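Precorrin-2 dehydrogenase (Bacillus megaterium, PDB 3DFZ) catalyses the NAD(+)-dependent dehydrogenation of precorrin-2 to sirohydrochlorin, a precursor of both siroheme and, by the anaerobic route, adenosylcobalamin. Local coordinates at residues B[92-97]-B[115-120]; B[166-171]-B[205-210]. All blocks are in the same frame, centred on the assembly; numbering follows the deposited sequence.

Contact 1: B[92-97]-B[115-120]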
loop_
_atom_site.group_PDB
_atom_site.type_symbol
_atom_site.label_atom_id
_atom_site.label_comp_id
_atom_site.label_asym_id
_atom_site.label_seq_id
_atom_site.Cartn_x
_atom_site.Cartn_y
_atom_site.Cartn_z
ATOM N N VAL B 92 -12.278 -4.590 17.123
ATOM C CA VAL B 92 -11.935 -3.560 16.137
ATOM C C VAL B 92 -10.988 -4.132 15.091
ATOM O O VAL B 92 -9.881 -4.602 15.417
ATOM C CB VAL B 92 -11.296 -2.305 16.789
ATOM C CG1 VAL B 92 -11.405 -1.115 15.864
ATOM C CG2 VAL B 92 -11.948 -1.977 18.105
ATOM N N PHE B 93 -11.433 -4.109 13.840
ATOM C CA PHE B 93 -10.617 -4.531 12.709
ATOM C C PHE B 93 -9.346 -3.672 12.479
ATOM O O PHE B 93 -8.246 -4.217 12.385
ATOM C CB PHE B 93 -11.491 -4.551 11.462
ATOM C CG PHE B 93 -10.760 -4.923 10.198
ATOM C CD1 PHE B 93 -10.381 -6.248 9.956
ATOM C CD2 PHE B 93 -10.501 -3.953 9.213
ATOM C CE1 PHE B 93 -9.735 -6.603 8.769
ATOM C CE2 PHE B 93 -9.845 -4.299 8.021
ATOM C CZ PHE B 93 -9.465 -5.633 7.801
ATOM N N PHE B 94 -9.499 -2.347 12.380
ATOM C CA PHE B 94 -8.376 -1.447 12.101
ATOM C C PHE B 94 -8.294 -0.348 13.144
ATOM O O PHE B 94 -9.252 0.400 13.344
ATOM C CB PHE B 94 -8.521 -0.825 10.705
ATOM C CG PHE B 94 -7.375 0.087 10.285
ATOM C CD1 PHE B 94 -7.641 1.252 9.579
ATOM C CD2 PHE B 94 -6.040 -0.247 10.545
ATOM C CE1 PHE B 94 -6.604 2.082 9.160
ATOM C CE2 PHE B 94 -5.001 0.576 10.143
ATOM C CZ PHE B 94 -5.282 1.741 9.435
ATOM N N ILE B 95 -7.142 -0.256 13.798
ATOM C CA ILE B 95 -6.900 0.762 14.818
ATOM C C ILE B 95 -5.895 1.777 14.311
ATOM O O ILE B 95 -4.794 1.409 13.892
ATOM C CB ILE B 95 -6.397 0.103 16.138
ATOM C CG1 ILE B 95 -7.529 -0.701 16.781
ATOM C CG2 ILE B 95 -5.865 1.133 17.127
ATOM C CD1 ILE B 95 -7.164 -1.329 18.133
ATOM N N VAL B 96 -6.274 3.047 14.344
ATOM C CA VAL B 96 -5.352 4.136 14.078
ATOM C C VAL B 96 -5.079 4.825 15.419
ATOM O O VAL B 96 -6.023 5.238 16.112
ATOM C CB VAL B 96 -5.939 5.177 13.055
ATOM C CG1 VAL B 96 -4.943 6.325 12.806
ATOM C CG2 VAL B 96 -6.306 4.531 11.722
ATOM N N VAL B 97 -3.800 4.920 15.806
ATOM C CA VAL B 97 -3.394 5.663 17.006
ATOM C C VAL B 97 -2.841 7.008 16.529
ATOM O O VAL B 97 -1.848 7.065 15.822
ATOM C CB VAL B 97 -2.372 4.880 17.860
ATOM C CG1 VAL B 97 -2.017 5.638 19.122
ATOM C CG2 VAL B 97 -2.918 3.514 18.222
ATOM N N ASP B 115 -1.345 -9.888 15.116
ATOM C CA ASP B 115 -2.337 -10.045 14.043
ATOM C C ASP B 115 -3.332 -8.847 13.984
ATOM O O ASP B 115 -4.109 -8.747 13.032
ATOM C CB ASP B 115 -3.088 -11.404 14.135
ATOM C CG ASP B 115 -2.342 -12.574 13.458
ATOM O OD1 ASP B 115 -1.231 -12.390 12.915
ATOM O OD2 ASP B 115 -2.878 -13.703 13.467
ATOM N N GLN B 116 -3.287 -7.956 14.988
ATOM C CA GLN B 116 -4.121 -6.727 15.056
ATOM C C GLN B 116 -3.617 -5.599 14.160
ATOM O O GLN B 116 -2.562 -5.006 14.440
ATOM C CB GLN B 116 -4.194 -6.196 16.500
ATOM C CG GLN B 116 -4.854 -4.790 16.676
ATOM C CD GLN B 116 -6.380 -4.809 16.476
ATOM O OE1 GLN B 116 -7.116 -5.433 17.261
ATOM N NE2 GLN B 116 -6.856 -4.148 15.405
ATOM N N LEU B 117 -4.367 -5.280 13.105
ATOM C CA LEU B 117 -4.028 -4.128 12.277
ATOM C C LEU B 117 -4.027 -2.874 13.107
ATOM O O LEU B 117 -5.015 -2.545 13.755
ATOM C CB LEU B 117 -5.007 -3.946 11.116
ATOM C CG LEU B 117 -5.055 -4.960 9.980
ATOM C CD1 LEU B 117 -5.809 -4.318 8.833
ATOM C CD2 LEU B 117 -3.624 -5.422 9.561
ATOM N N VAL B 118 -2.903 -2.172 13.079
ATOM C CA VAL B 118 -2.756 -0.933 13.790
ATOM C C VAL B 118 -1.787 -0.005 13.077
ATOM O O VAL B 118 -0.720 -0.412 12.631
ATOM C CB VAL B 118 -2.349 -1.141 15.271
ATOM C CG1 VAL B 118 -1.032 -1.906 15.391
ATOM C CG2 VAL B 118 -2.300 0.198 16.014
ATOM N N ASN B 119 -2.191 1.249 12.969
ATOM C CA ASN B 119 -1.338 2.291 12.467
ATOM C C ASN B 119 -0.913 3.169 13.632
ATOM O O ASN B 119 -1.739 3.768 14.315
ATOM C CB ASN B 119 -2.068 3.099 11.387
ATOM C CG ASN B 119 -1.280 4.310 10.942
ATOM O OD1 ASN B 119 -1.761 5.417 11.053
ATOM N ND2 ASN B 119 -0.055 4.104 10.461
ATOM N N MET B 120 0.378 3.193 13.905
ATOM C CA MET B 120 0.883 4.015 14.994
ATOM C C MET B 120 1.364 5.288 14.342
ATOM O O MET B 120 2.551 5.439 14.046
ATOM C CB MET B 120 2.014 3.300 15.732
ATOM C CG MET B 120 1.592 1.979 16.349
ATOM S SD MET B 120 0.744 2.240 17.916
ATOM C CE MET B 120 0.374 0.539 18.341
HETATM O O HOH W 1 -9.557 -5.612 18.447
HETATM O O HOH W 2 -6.960 -6.585 13.175
#
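Gln116 reaches across to Val92 and Ile95 just ahead of the regular pairing of two parallel strands. From CB its chain first runs anti to the backbone N and then bends at chi2 (72°), which carries the amide over to the 92-97 segment. CD packs on Ile95 CD1 at 3.9 Å. At the tip, NE2 donates to Val92 O (3.1 Å) and to Leu117 O of its own segment (2.9 Å), both acceptors lying close to the amide plane, so the two bonds fix its rotation. OE1 lies 2.7 Å from a water that accepts from Val92 N. Leu117 O accepts two bonds, from Gln116 NE2 and from Ile95 N (3.1 Å), which come from opposite faces of its carbonyl plane. Beyond this point the strands keep regular parallel pairing: Asn119 N donates to Ile95 O and Val97 N to Asn119 O, each at 2.8 Å, and the strand axes diverge by only 13°. Ile95 CG2 meets Val118 CG2 at 3.8 Å, while Val97 CG2 lies beside Met120 SD. On the other face, the ring of Phe94 touches Leu117 CB through CD2 and Asn119 CB through CZ; the amide of Asn119 is held by Ile129 O and Arg46. Strand 94-97 is flanked by strands 33-37 and 117-120 of the Rossmann-type sheet, with helix 102-108 packed on Ile95 and Val97, and strand 129-137 on Phe94, Leu117 and Asn119.

Contact 2: B[166-171]-B[205-210]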
loop_
_atom_site.group_PDB
_atom_site.type_symbol
_atom_site.label_atom_id
_atom_site.label_comp_id
_atom_site.label_asym_id
_atom_site.label_seq_id
_atom_site.Cartn_x
_atom_site.Cartn_y
_atom_site.Cartn_z
ATOM N N ASP B 166 1.908 15.506 -14.415
ATOM C CA ASP B 166 1.109 16.691 -14.113
ATOM C C ASP B 166 -0.363 16.467 -14.472
ATOM O O ASP B 166 -0.802 15.305 -14.655
ATOM C CB ASP B 166 1.703 17.965 -14.721
ATOM C CG ASP B 166 1.491 18.090 -16.257
ATOM O OD1 ASP B 166 0.882 17.211 -16.924
ATOM O OD2 ASP B 166 1.934 19.135 -16.796
ATOM N N GLU B 167 -1.103 17.574 -14.559
ATOM C CA GLU B 167 -2.547 17.565 -14.808
ATOM C C GLU B 167 -2.974 16.951 -16.133
ATOM O O GLU B 167 -4.148 16.661 -16.296
ATOM C CB GLU B 167 -3.125 18.984 -14.716
ATOM C CG GLU B 167 -3.083 19.591 -13.313
ATOM C CD GLU B 167 -1.768 20.283 -13.013
ATOM O OE1 GLU B 167 -0.786 20.113 -13.782
ATOM O OE2 GLU B 167 -1.718 21.014 -11.998
ATOM N N SER B 168 -2.042 16.755 -17.069
ATOM C CA SER B 168 -2.339 15.978 -18.270
ATOM C C SER B 168 -2.806 14.574 -17.928
ATOM O O SER B 168 -3.644 14.039 -18.634
ATOM C CB SER B 168 -1.137 15.891 -19.225
ATOM O OG SER B 168 -0.061 15.186 -18.634
ATOM N N TYR B 169 -2.280 13.972 -16.860
ATOM C CA TYR B 169 -2.725 12.619 -16.473
ATOM C C TYR B 169 -4.164 12.612 -15.906
ATOM O O TYR B 169 -4.867 11.609 -15.978
ATOM C CB TYR B 169 -1.724 11.963 -15.525
ATOM C CG TYR B 169 -0.463 11.527 -16.246
ATOM C CD1 TYR B 169 -0.333 10.225 -16.721
ATOM C CD2 TYR B 169 0.574 12.430 -16.502
ATOM C CE1 TYR B 169 0.793 9.825 -17.416
ATOM C CE2 TYR B 169 1.718 12.028 -17.184
ATOM C CZ TYR B 169 1.814 10.727 -17.640
ATOM O OH TYR B 169 2.943 10.296 -18.290
ATOM N N THR B 170 -4.605 13.751 -15.389
ATOM C CA THR B 170 -5.956 13.846 -14.845
ATOM C C THR B 170 -6.995 13.693 -15.961
ATOM O O THR B 170 -7.934 12.904 -15.829
ATOM C CB THR B 170 -6.147 15.151 -14.051
ATOM O OG1 THR B 170 -5.094 15.275 -13.075
ATOM C CG2 THR B 170 -7.479 15.171 -13.352
ATOM N N GLN B 171 -6.819 14.443 -17.043
ATOM C CA GLN B 171 -7.659 14.366 -18.214
ATOM C C GLN B 171 -7.538 13.005 -18.969
ATOM O O GLN B 171 -8.517 12.484 -19.532
ATOM C CB GLN B 171 -7.250 15.503 -19.175
ATOM C CG GLN B 171 -8.183 15.687 -20.366
ATOM C CD GLN B 171 -8.016 14.656 -21.465
ATOM O OE1 GLN B 171 -6.916 14.122 -21.685
ATOM N NE2 GLN B 171 -9.116 14.390 -22.200
ATOM N N TYR B 205 -1.457 9.765 -27.141
ATOM C CA TYR B 205 -2.843 9.614 -26.698
ATOM C C TYR B 205 -3.136 10.533 -25.551
ATOM O O TYR B 205 -4.227 11.087 -25.480
ATOM C CB TYR B 205 -3.166 8.163 -26.315
ATOM C CG TYR B 205 -3.612 7.359 -27.516
ATOM C CD1 TYR B 205 -2.701 6.593 -28.247
ATOM C CD2 TYR B 205 -4.929 7.432 -27.962
ATOM C CE1 TYR B 205 -3.096 5.875 -29.353
ATOM C CE2 TYR B 205 -5.346 6.719 -29.088
ATOM C CZ TYR B 205 -4.414 5.940 -29.783
ATOM O OH TYR B 205 -4.815 5.209 -30.892
ATOM N N ARG B 206 -2.158 10.695 -24.662
ATOM C CA ARG B 206 -2.269 11.609 -23.523
ATOM C C ARG B 206 -2.348 13.097 -23.938
ATOM O O ARG B 206 -3.076 13.878 -23.315
ATOM C CB ARG B 206 -1.091 11.398 -22.557
ATOM C CG ARG B 206 -1.142 12.303 -21.334
ATOM C CD ARG B 206 -0.233 11.859 -20.225
ATOM N NE ARG B 206 1.125 11.589 -20.717
ATOM C CZ ARG B 206 2.135 12.453 -20.690
ATOM N NH1 ARG B 206 1.946 13.677 -20.179
ATOM N NH2 ARG B 206 3.325 12.098 -21.192
ATOM N N LEU B 207 -1.640 13.464 -25.005
ATOM C CA LEU B 207 -1.271 14.869 -25.263
ATOM C C LEU B 207 -1.860 15.351 -26.570
ATOM O O LEU B 207 -1.611 16.461 -26.999
ATOM C CB LEU B 207 0.270 15.039 -25.216
ATOM C CG LEU B 207 0.912 14.801 -23.822
ATOM C CD1 LEU B 207 2.431 14.677 -23.815
ATOM C CD2 LEU B 207 0.463 15.847 -22.800
ATOM N N SER B 208 -2.653 14.487 -27.196
ATOM C CA SER B 208 -3.442 14.850 -28.353
ATOM C C SER B 208 -4.934 14.541 -28.167
ATOM O O SER B 208 -5.333 13.389 -28.035
ATOM C CB SER B 208 -2.894 14.193 -29.626
ATOM O OG SER B 208 -3.820 14.339 -30.679
ATOM N N LEU B 209 -5.755 15.590 -28.196
ATOM C CA LEU B 209 -7.206 15.442 -28.031
ATOM C C LEU B 209 -7.866 14.949 -29.320
ATOM O O LEU B 209 -8.907 14.323 -29.277
ATOM C CB LEU B 209 -7.846 16.744 -27.548
ATOM C CG LEU B 209 -7.630 17.203 -26.092
ATOM C CD1 LEU B 209 -8.484 18.443 -25.753
ATOM C CD2 LEU B 209 -7.854 16.119 -25.007
ATOM N N VAL B 210 -7.246 15.222 -30.465
ATOM C CA VAL B 210 -7.698 14.672 -31.748
ATOM C C VAL B 210 -7.583 13.148 -31.694
ATOM O O VAL B 210 -8.542 12.437 -31.971
ATOM C CB VAL B 210 -6.854 15.248 -32.938
ATOM C CG1 VAL B 210 -6.961 14.413 -34.209
ATOM C CG2 VAL B 210 -7.233 16.661 -33.218
#
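Ser168 and Arg206 mark the nearest backbone approach, their CA atoms 6.8 Å apart, where the N-terminal part of helix 168-184 faces the 205-210 segment, which links helices 203-207 and 209-218. This is a surface contact within the helical SirC C-terminal domain, away from the annotated sites. At that distance side chains must do the joining. Arg206 NH1 donates to Ser168 OG at 2.9 Å, with the hydroxyl near the guanidinium plane and an N-H...O angle of 148°. Ser168 OG in turn donates to Asp166 OD1 (2.8 Å), nearly in line with its C-O bond; the same oxygen caps Ser168 N, which meets it from above the carboxylate plane at 3.0 Å. Arg206 is extended through CD, which puts CD over the centre of the Tyr169 ring, 3.5 Å from its centroid in a CH-pi contact; the bend at chi3 (50°) then lays the guanidinium along the ring, planes 10° apart. Leu207 CD1 covers the opposite guanidinium face. Nearby, Leu209 CD2 touches Gln171 NE2 at 3.5 Å; the OE1 of this glutamine accepts from Gln212. Replacing Arg206 by alanine is likely to bare one face of the Tyr169 ring and leave Ser168 OG without its donor and Asp203, partner of NH2, without its salt-bridge mate. The charged atoms Asp166 OD1 and Arg206 NH1 do not touch (4.9 Å); Ser168 OG bridges them, accepting a hydrogen bond from the guanidinium and donating one to the carboxylate, which probably polarises the hydroxyl.

Overall arrangement
The two contacts occupy opposite sides of the chain's centre, their own centres about 39 Å apart, and share no helix or strand. Contact 1 is buried: nine of its eleven touching residues are buried; it lies in the putative NAD(P)-binding range and is held by parallel backbone bonds, apolar side chains and a glutamine amide. Val96 lies about 7 Å, side chain to side chain, from Ile42, an NAD(+)-binding residue by similarity. Contact 2 is a surface contact between helices of the C-terminal region, with no backbone bond between its segments and a cationic side chain at its middle. It also buries less, 273 against 508 Å².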